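Local structure of isomaltodextranase (Arthrobacter globiformis, 5AWQ) at residues G485-N490 / D503-G508; G495-G500 / N602-E607; R533-T538 / A568-W573. The protein hydrolyses (1->6)-alpha-D-glucosidic linkages in polysaccharides, removing successive isomaltose units from the non-reducing ends of the chains. All coordinates share one frame; numbering follows the deposited sequence.

Contact 1. Residues G485-N490 / D503-G508. With GLC (alpha-D-glucopyranose), chain C; GLC (alpha-D-glucopyranose), chain B.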
# COMPACT_ATOMS: atom_id res chain seq x y z
N GLY A 485 8.50 11.87 5.25
CA GLY A 485 9.46 12.54 6.10
C GLY A 485 8.98 13.70 6.94
O GLY A 485 9.80 14.50 7.40
N GLY A 486 7.67 13.78 7.19
CA GLY A 486 7.10 14.87 7.98
C GLY A 486 6.24 15.83 7.17
O GLY A 486 5.50 16.63 7.73
N ALA A 487 6.34 15.78 5.85
CA ALA A 487 5.45 16.59 5.02
C ALA A 487 4.03 16.13 5.29
O ALA A 487 3.78 14.93 5.51
CB ALA A 487 5.78 16.43 3.56
N GLY A 488 3.09 17.07 5.25
CA GLY A 488 1.70 16.74 5.51
C GLY A 488 0.74 17.81 5.07
O GLY A 488 1.13 18.87 4.60
N PHE A 489 -0.54 17.52 5.22
CA PHE A 489 -1.61 18.41 4.81
C PHE A 489 -1.84 19.55 5.78
O PHE A 489 -1.85 19.36 7.00
CB PHE A 489 -2.92 17.61 4.71
CG PHE A 489 -4.11 18.44 4.36
CD1 PHE A 489 -4.40 18.73 3.04
CD2 PHE A 489 -4.93 18.97 5.36
CE1 PHE A 489 -5.49 19.51 2.71
CE2 PHE A 489 -6.03 19.73 5.03
CZ PHE A 489 -6.31 19.99 3.71
N ASN A 490 -2.08 20.74 5.23
CA ASN A 490 -2.67 21.78 6.05
C ASN A 490 -3.54 22.70 5.22
O ASN A 490 -3.62 22.57 4.00
CB ASN A 490 -1.61 22.57 6.84
CG ASN A 490 -2.06 22.89 8.26
OD1 ASN A 490 -3.23 23.15 8.49
ND2 ASN A 490 -1.14 22.83 9.21
N ASP A 503 2.51 21.31 4.11
CA ASP A 503 3.50 21.97 4.96
C ASP A 503 4.42 20.91 5.57
O ASP A 503 4.43 19.75 5.13
CB ASP A 503 2.81 22.87 6.00
CG ASP A 503 2.09 22.10 7.08
OD1 ASP A 503 2.03 20.84 6.99
OD2 ASP A 503 1.57 22.73 8.03
N GLY A 504 5.22 21.31 6.56
CA GLY A 504 6.25 20.44 7.12
C GLY A 504 7.52 20.39 6.27
O GLY A 504 8.43 19.59 6.56
N LEU A 505 7.59 21.24 5.25
CA LEU A 505 8.75 21.32 4.38
C LEU A 505 9.68 22.35 4.99
O LEU A 505 9.89 23.42 4.44
CB LEU A 505 8.33 21.69 2.96
CG LEU A 505 7.44 20.63 2.29
CD1 LEU A 505 6.69 21.23 1.12
CD2 LEU A 505 8.27 19.44 1.86
N GLN A 506 10.20 21.98 6.16
CA GLN A 506 10.98 22.86 7.02
C GLN A 506 12.04 22.03 7.73
O GLN A 506 11.97 20.79 7.73
CB GLN A 506 10.08 23.53 8.06
CG GLN A 506 9.37 22.54 8.98
CD GLN A 506 8.51 23.22 10.01
OE1 GLN A 506 8.15 24.39 9.86
NE2 GLN A 506 8.18 22.50 11.09
N ALA A 507 13.03 22.69 8.33
CA ALA A 507 14.04 21.99 9.11
C ALA A 507 13.41 21.36 10.34
O ALA A 507 12.42 21.86 10.88
CB ALA A 507 15.15 22.95 9.52
N GLY A 508 13.99 20.25 10.74
CA GLY A 508 13.57 19.59 11.94
C GLY A 508 14.61 18.60 12.39
O GLY A 508 15.69 18.48 11.88
C1 GLC C . 3.85 25.97 14.48
C2 GLC C . 4.21 24.58 13.92
C3 GLC C . 5.66 24.52 13.47
C4 GLC C . 5.96 25.64 12.49
C5 GLC C . 5.52 26.99 13.08
C6 GLC C . 5.72 28.10 12.06
O1 GLC C . 4.58 26.25 15.69
O2 GLC C . 3.97 23.58 14.91
O3 GLC C . 5.93 23.26 12.83
O4 GLC C . 7.37 25.68 12.21
O5 GLC C . 4.15 26.96 13.49
O6 GLC C . 4.74 27.94 11.02
C1 GLC B . 4.98 28.85 9.93
C2 GLC B . 3.78 28.82 9.00
C3 GLC B . 3.66 27.45 8.35
C4 GLC B . 4.98 27.10 7.67
C5 GLC B . 6.14 27.19 8.63
C6 GLC B . 7.47 26.91 7.94
O2 GLC B . 2.61 29.12 9.75
O3 GLC B . 2.62 27.49 7.39
O4 GLC B . 4.92 25.76 7.13
O5 GLC B . 6.16 28.51 9.21
O6 GLC B . 8.53 26.89 8.89
O HOH W 1 3.41 18.65 8.10
O HOH W 2 0.37 19.52 8.65
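Gly488 and Asp503 form an antiparallel hydrogen-bonded pair, the join of a beta hairpin whose strands are 488-490 and 501-505. Gly488 N gives a bond to Asp503 O (3.0 Å), and Asp503 N returns one to Gly488 O (2.8 Å). The tight part lies next to this pair. Ala487 CA comes within 3.3 Å of Asp503 O in a CA-H...O contact, and Gly504 follows with a positive phi; a side chain at that position would run into Gly486 O. Ala487 CB also meets Leu505 CD2 on the apolar side.

The looser side is wet. Asp503 CG sits between its backbone N and carbonyl carbon (chi1 71°), which brings the carboxylate back over the first strand. Asp503 OD2 receives Asn490 ND2 at 3.0 Å. The donor keeps close to its own amide plane but rises above the carboxylate, whose plane stands 89° from the amide. OD1 faces two waters, one shared with Gly486 O and the other with Phe489 O. Without the carboxylate, as with an alanine here, Asn490 ND2 would probably lose this acceptor and the two waters the oxygen they share.

Beyond the turn centred on Leu505, Gln506 carries the chemistry to an isomaltose unit. Gln506 OE1 accepts from O6 of the chain B glucose at 2.7 Å. The same Gln506 OE1 accepts from O4 of the chain C glucose at 2.8 Å, and Gln506 NE2 donates to O3 of that chain C glucose at 2.9 Å. The acceptor of this amide thus engages both sugars and its donor adds a bond to one, consistent with a carbohydrate-binding module that recognises isomaltose.

Contact 2. Residues G495-G500 / N602-E607. With GLC (alpha-D-glucopyranose), chain B.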
# COMPACT_ATOMS: atom_id res chain seq x y z
N GLY A 495 -5.83 31.23 0.60
CA GLY A 495 -5.31 31.56 -0.73
C GLY A 495 -4.87 30.38 -1.57
O GLY A 495 -4.61 30.53 -2.77
N TYR A 496 -4.77 29.21 -0.95
CA TYR A 496 -4.51 27.96 -1.68
C TYR A 496 -5.65 27.62 -2.65
O TYR A 496 -6.80 27.96 -2.42
CB TYR A 496 -4.31 26.79 -0.72
CG TYR A 496 -5.42 26.60 0.29
CD1 TYR A 496 -6.57 25.88 -0.03
CD2 TYR A 496 -5.35 27.17 1.55
CE1 TYR A 496 -7.59 25.72 0.89
CE2 TYR A 496 -6.37 27.02 2.47
CZ TYR A 496 -7.50 26.29 2.13
OH TYR A 496 -8.51 26.15 3.06
N ASP A 497 -5.28 26.97 -3.75
CA ASP A 497 -6.21 26.34 -4.67
C ASP A 497 -6.56 24.96 -4.12
O ASP A 497 -5.67 24.23 -3.67
CB ASP A 497 -5.56 26.19 -6.05
CG ASP A 497 -5.24 27.53 -6.70
OD1 ASP A 497 -6.03 28.47 -6.50
OD2 ASP A 497 -4.21 27.63 -7.39
N GLY A 498 -7.84 24.61 -4.16
CA GLY A 498 -8.29 23.29 -3.70
C GLY A 498 -8.54 23.23 -2.22
O GLY A 498 -8.89 24.23 -1.59
N ASN A 499 -8.37 22.04 -1.65
CA ASN A 499 -8.72 21.80 -0.27
C ASN A 499 -7.62 22.20 0.72
O ASN A 499 -7.87 22.31 1.91
CB ASN A 499 -9.16 20.33 -0.05
CG ASN A 499 -8.05 19.32 -0.30
OD1 ASN A 499 -7.25 19.46 -1.22
ND2 ASN A 499 -8.04 18.25 0.50
N GLY A 500 -6.42 22.44 0.21
CA GLY A 500 -5.30 22.78 1.07
C GLY A 500 -3.98 22.69 0.36
O GLY A 500 -3.91 22.80 -0.86
N ASN A 602 5.50 26.33 1.93
CA ASN A 602 4.28 25.53 1.80
C ASN A 602 4.04 25.33 0.31
O ASN A 602 4.14 26.28 -0.46
CB ASN A 602 3.09 26.24 2.44
CG ASN A 602 3.25 26.40 3.94
OD1 ASN A 602 3.95 25.62 4.58
ND2 ASN A 602 2.58 27.41 4.52
N LEU A 603 3.70 24.10 -0.10
CA LEU A 603 3.57 23.76 -1.51
C LEU A 603 2.11 23.49 -1.83
O LEU A 603 1.49 22.62 -1.21
CB LEU A 603 4.40 22.52 -1.86
CG LEU A 603 4.37 22.13 -3.33
CD1 LEU A 603 4.99 23.22 -4.20
CD2 LEU A 603 5.03 20.79 -3.58
N ASN A 604 1.56 24.22 -2.79
CA ASN A 604 0.17 24.02 -3.23
C ASN A 604 0.08 23.02 -4.37
O ASN A 604 -0.73 22.09 -4.34
CB ASN A 604 -0.44 25.35 -3.66
CG ASN A 604 -1.95 25.32 -3.78
OD1 ASN A 604 -2.65 24.34 -3.47
ND2 ASN A 604 -2.47 26.42 -4.23
N TRP A 605 0.87 23.23 -5.41
CA TRP A 605 0.86 22.36 -6.57
C TRP A 605 2.09 22.53 -7.41
O TRP A 605 2.86 23.47 -7.24
CB TRP A 605 -0.40 22.57 -7.44
CG TRP A 605 -0.79 23.99 -7.84
CD1 TRP A 605 -1.87 24.67 -7.39
CD2 TRP A 605 -0.17 24.84 -8.83
NE1 TRP A 605 -1.97 25.89 -8.00
CE2 TRP A 605 -0.94 26.03 -8.89
CE3 TRP A 605 0.95 24.73 -9.65
CZ2 TRP A 605 -0.61 27.09 -9.74
CZ3 TRP A 605 1.27 25.79 -10.50
CH2 TRP A 605 0.49 26.95 -10.54
N ILE A 606 2.27 21.59 -8.33
CA ILE A 606 3.19 21.74 -9.44
C ILE A 606 2.40 21.66 -10.73
O ILE A 606 1.32 21.07 -10.80
CB ILE A 606 4.38 20.72 -9.43
CG1 ILE A 606 3.91 19.29 -9.70
CG2 ILE A 606 5.16 20.82 -8.13
CD1 ILE A 606 5.02 18.35 -10.10
N GLU A 607 2.93 22.33 -11.75
CA GLU A 607 2.37 22.27 -13.09
C GLU A 607 3.48 21.92 -14.06
O GLU A 607 4.60 22.43 -13.90
CB GLU A 607 1.71 23.59 -13.48
CG GLU A 607 0.25 23.70 -13.08
CD GLU A 607 -0.40 24.99 -13.52
OE1 GLU A 607 0.27 25.80 -14.21
OE2 GLU A 607 -1.58 25.21 -13.17
C1 GLC B . 4.98 28.85 9.93
C2 GLC B . 3.78 28.82 9.00
C3 GLC B . 3.66 27.45 8.35
C4 GLC B . 4.98 27.10 7.67
C5 GLC B . 6.14 27.19 8.63
C6 GLC B . 7.47 26.91 7.94
O2 GLC B . 2.61 29.12 9.75
O3 GLC B . 2.62 27.49 7.39
O4 GLC B . 4.92 25.76 7.13
O5 GLC B . 6.16 28.51 9.21
O6 GLC B . 8.53 26.89 8.89
O HOH W 3 -2.71 20.91 -2.70
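Trp605 NE1 donates to Asp497 OD2 at 2.9 Å, nearly straight with an N-H...O angle of 170°. The acceptor lies in the plane of the indole and offers its anti lone pair, so the carboxylate extends the ring almost coplanarly, the two planes being only 10° apart. Asp497 CG stands anti to its carbonyl carbon (chi1 -64°), which sends the acid from the loop to the ring edge. Beside this bond the Asn604 side chain lies against the backbone of Asp497 and Gly500. A water bridges the two segments further along, 2.9 Å from Gly500 O and 2.8 Å from Asn604 O.

Strand 601-609 of this CBM6-family beta sandwich carries a classic beta bulge here, with Asn604 and Trp605 together opposite Arg533. The irregularity lets two consecutive side chains turn to the 495-500 loop. Within that loop Gly500 CA packs 3.5 Å above the plane of the Tyr496 ring.

In the next shell Asp497 OD2 also has long, weak ion pairs with Arg475 and Arg533. Glu607 OE2 lies 3.8 Å above the plane of the Trp605 ring, toward its rim. Glu607 itself forms salt bridges with Arg531 and Arg475, and Arg475 also makes a cation-pi contact with Trp605. Earlier in the same strand, the Asn602 side chain lies beside the chain B glucose.

Contact 3. Residues R533-T538 / A568-W573. With GLC (alpha-D-glucopyranose), chain B.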
# COMPACT_ATOMS: atom_id res chain seq x y z
N ARG A 533 3.54 26.36 -7.22
CA ARG A 533 2.82 27.37 -6.47
C ARG A 533 3.08 27.15 -5.00
O ARG A 533 2.81 26.05 -4.47
CB ARG A 533 1.32 27.40 -6.76
CG ARG A 533 0.59 28.57 -6.09
CD ARG A 533 -0.79 28.79 -6.69
NE ARG A 533 -1.36 30.09 -6.32
CZ ARG A 533 -2.22 30.32 -5.33
NH1 ARG A 533 -2.66 29.35 -4.54
NH2 ARG A 533 -2.67 31.55 -5.11
N TYR A 534 3.57 28.19 -4.34
CA TYR A 534 4.15 28.06 -3.02
C TYR A 534 3.88 29.28 -2.14
O TYR A 534 3.48 30.34 -2.63
CB TYR A 534 5.67 27.86 -3.16
CG TYR A 534 6.38 29.17 -3.43
CD1 TYR A 534 6.40 29.72 -4.71
CD2 TYR A 534 6.99 29.87 -2.40
CE1 TYR A 534 7.04 30.93 -4.96
CE2 TYR A 534 7.63 31.07 -2.64
CZ TYR A 534 7.64 31.60 -3.91
OH TYR A 534 8.27 32.81 -4.14
N ALA A 535 4.08 29.11 -0.83
CA ALA A 535 4.15 30.23 0.12
C ALA A 535 5.49 30.16 0.84
O ALA A 535 6.05 29.08 1.04
CB ALA A 535 2.99 30.18 1.11
N ASN A 536 6.03 31.33 1.18
CA ASN A 536 7.27 31.45 1.94
C ASN A 536 7.36 32.82 2.62
O ASN A 536 7.67 33.81 1.98
CB ASN A 536 8.49 31.27 1.03
CG ASN A 536 9.81 31.62 1.72
OD1 ASN A 536 9.90 31.64 2.95
ND2 ASN A 536 10.83 31.89 0.92
N ALA A 537 7.08 32.85 3.92
CA ALA A 537 7.20 34.08 4.70
C ALA A 537 8.19 33.89 5.84
O ALA A 537 7.96 34.34 6.96
CB ALA A 537 5.84 34.50 5.23
N THR A 538 9.29 33.21 5.55
CA THR A 538 10.37 33.01 6.52
C THR A 538 11.19 34.27 6.72
O THR A 538 11.99 34.34 7.65
CB THR A 538 11.34 31.90 6.07
OG1 THR A 538 11.86 32.19 4.77
CG2 THR A 538 10.64 30.54 6.05
N ALA A 568 5.49 38.35 1.41
CA ALA A 568 5.14 39.22 2.54
C ALA A 568 4.59 38.46 3.76
O ALA A 568 5.03 38.71 4.88
CB ALA A 568 4.16 40.30 2.09
N THR A 569 3.64 37.55 3.53
CA THR A 569 3.00 36.82 4.63
C THR A 569 2.75 35.38 4.23
O THR A 569 2.86 35.05 3.05
CB THR A 569 1.64 37.44 5.01
OG1 THR A 569 0.70 37.20 3.95
CG2 THR A 569 1.76 38.94 5.25
N TRP A 570 2.38 34.55 5.20
CA TRP A 570 2.06 33.15 4.91
C TRP A 570 0.76 32.97 4.11
O TRP A 570 0.55 31.90 3.53
CB TRP A 570 2.06 32.31 6.20
CG TRP A 570 3.44 32.01 6.67
CD1 TRP A 570 4.05 32.49 7.80
CD2 TRP A 570 4.40 31.14 6.04
NE1 TRP A 570 5.33 31.99 7.90
CE2 TRP A 570 5.57 31.16 6.83
CE3 TRP A 570 4.38 30.37 4.87
CZ2 TRP A 570 6.72 30.42 6.50
CZ3 TRP A 570 5.52 29.62 4.55
CH2 TRP A 570 6.68 29.67 5.35
N ASP A 571 -0.07 34.02 4.03
CA ASP A 571 -1.26 34.05 3.16
C ASP A 571 -0.95 34.45 1.71
O ASP A 571 -1.84 34.50 0.87
CB ASP A 571 -2.28 35.07 3.69
CG ASP A 571 -2.76 34.76 5.08
OD1 ASP A 571 -2.31 33.76 5.67
OD2 ASP A 571 -3.61 35.53 5.59
N THR A 572 0.31 34.80 1.44
CA THR A 572 0.70 35.26 0.13
C THR A 572 1.23 34.07 -0.65
O THR A 572 2.09 33.35 -0.15
CB THR A 572 1.81 36.34 0.22
OG1 THR A 572 1.44 37.34 1.19
CG2 THR A 572 2.02 37.00 -1.11
N TRP A 573 0.74 33.90 -1.87
CA TRP A 573 1.17 32.79 -2.72
C TRP A 573 1.88 33.31 -3.95
O TRP A 573 1.50 34.35 -4.51
CB TRP A 573 -0.03 31.91 -3.12
CG TRP A 573 -0.68 31.29 -1.93
CD1 TRP A 573 -1.64 31.85 -1.16
CD2 TRP A 573 -0.38 30.01 -1.34
NE1 TRP A 573 -1.97 31.00 -0.13
CE2 TRP A 573 -1.22 29.87 -0.22
CE3 TRP A 573 0.52 28.98 -1.66
CZ2 TRP A 573 -1.20 28.72 0.59
CZ3 TRP A 573 0.54 27.84 -0.86
CH2 TRP A 573 -0.31 27.73 0.25
C1 GLC B . 4.98 28.85 9.93
C2 GLC B . 3.78 28.82 9.00
C3 GLC B . 3.66 27.45 8.35
C4 GLC B . 4.98 27.10 7.67
C5 GLC B . 6.14 27.19 8.63
C6 GLC B . 7.47 26.91 7.94
O2 GLC B . 2.61 29.12 9.75
O3 GLC B . 2.62 27.49 7.39
O4 GLC B . 4.92 25.76 7.13
O5 GLC B . 6.16 28.51 9.21
O6 GLC B . 8.53 26.89 8.89
O HOH W 4 4.32 33.41 1.37
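Two tryptophans of the 568-573 loop take similar torsions, with CG anti to the carbonyl carbon in Trp570 (chi1 -77°) and in Trp573 (chi1 -62°), which puts each CG beside its own backbone N; each ring then meets an alanine methyl of 533-538 over one face. Trp570 lies in a type I beta turn from Thr569 to Thr572, and Trp573 follows directly after it, in the loop before strand 574-582 of the CBM6-family beta sandwich. Ala537 CB stands almost on the normal of the five-membered ring of Trp570, 3.5 Å from its centroid: a CH-pi contact of textbook geometry. Ala535 CB makes the second, 4.0 Å from the centroid of the six-membered ring of Trp573.

Each indole is covered on its other face too. Over Trp570 lies the chain B glucose, with C2 3.6 Å above the ring plane; an aromatic platform beneath a sugar is a common device of carbohydrate-binding modules. Trp573 instead carries the guanidinium of Arg533, tilted by 16° against the indole, with NH1 3.7 Å above the plane of the Trp573 ring. The polar ends are satisfied outside this pair: Arg533 NH1 bonds to Gly495 O, and Trp573 NE1 to Pro494 O.

The chain past the strand is held by an Asx turn, in which Asn536 OD1 accepts from Thr538 N and, on a lone pair, from Thr538 OG1 (2.7 Å). No direct hydrogen bond joins the two segments. One water links them instead, accepting from Asn536 N at 2.7 Å while donating to Thr569 O at 2.8 Å and to Thr572 O at 2.7 Å.

How the contacts relate
From the N-terminal side, contact 1 comes first and closes a short hairpin: strand 488-490 returns as strand 501-505 after a loop of ten residues. Contact 2 starts inside that hairpin loop, at 495-500, and ends on the last strand, 601-609, so it crosses contact 1 and encloses about a hundred residues. Contact 3 is nested within this larger loop, joining strand 526-535 to the loop before strand 574-582. In one sheet, 601-609 lies between 501-505 and 526-535, pairing with both, and brings the three contacts together. All three touch the chain B glucose, each from a different part of the module.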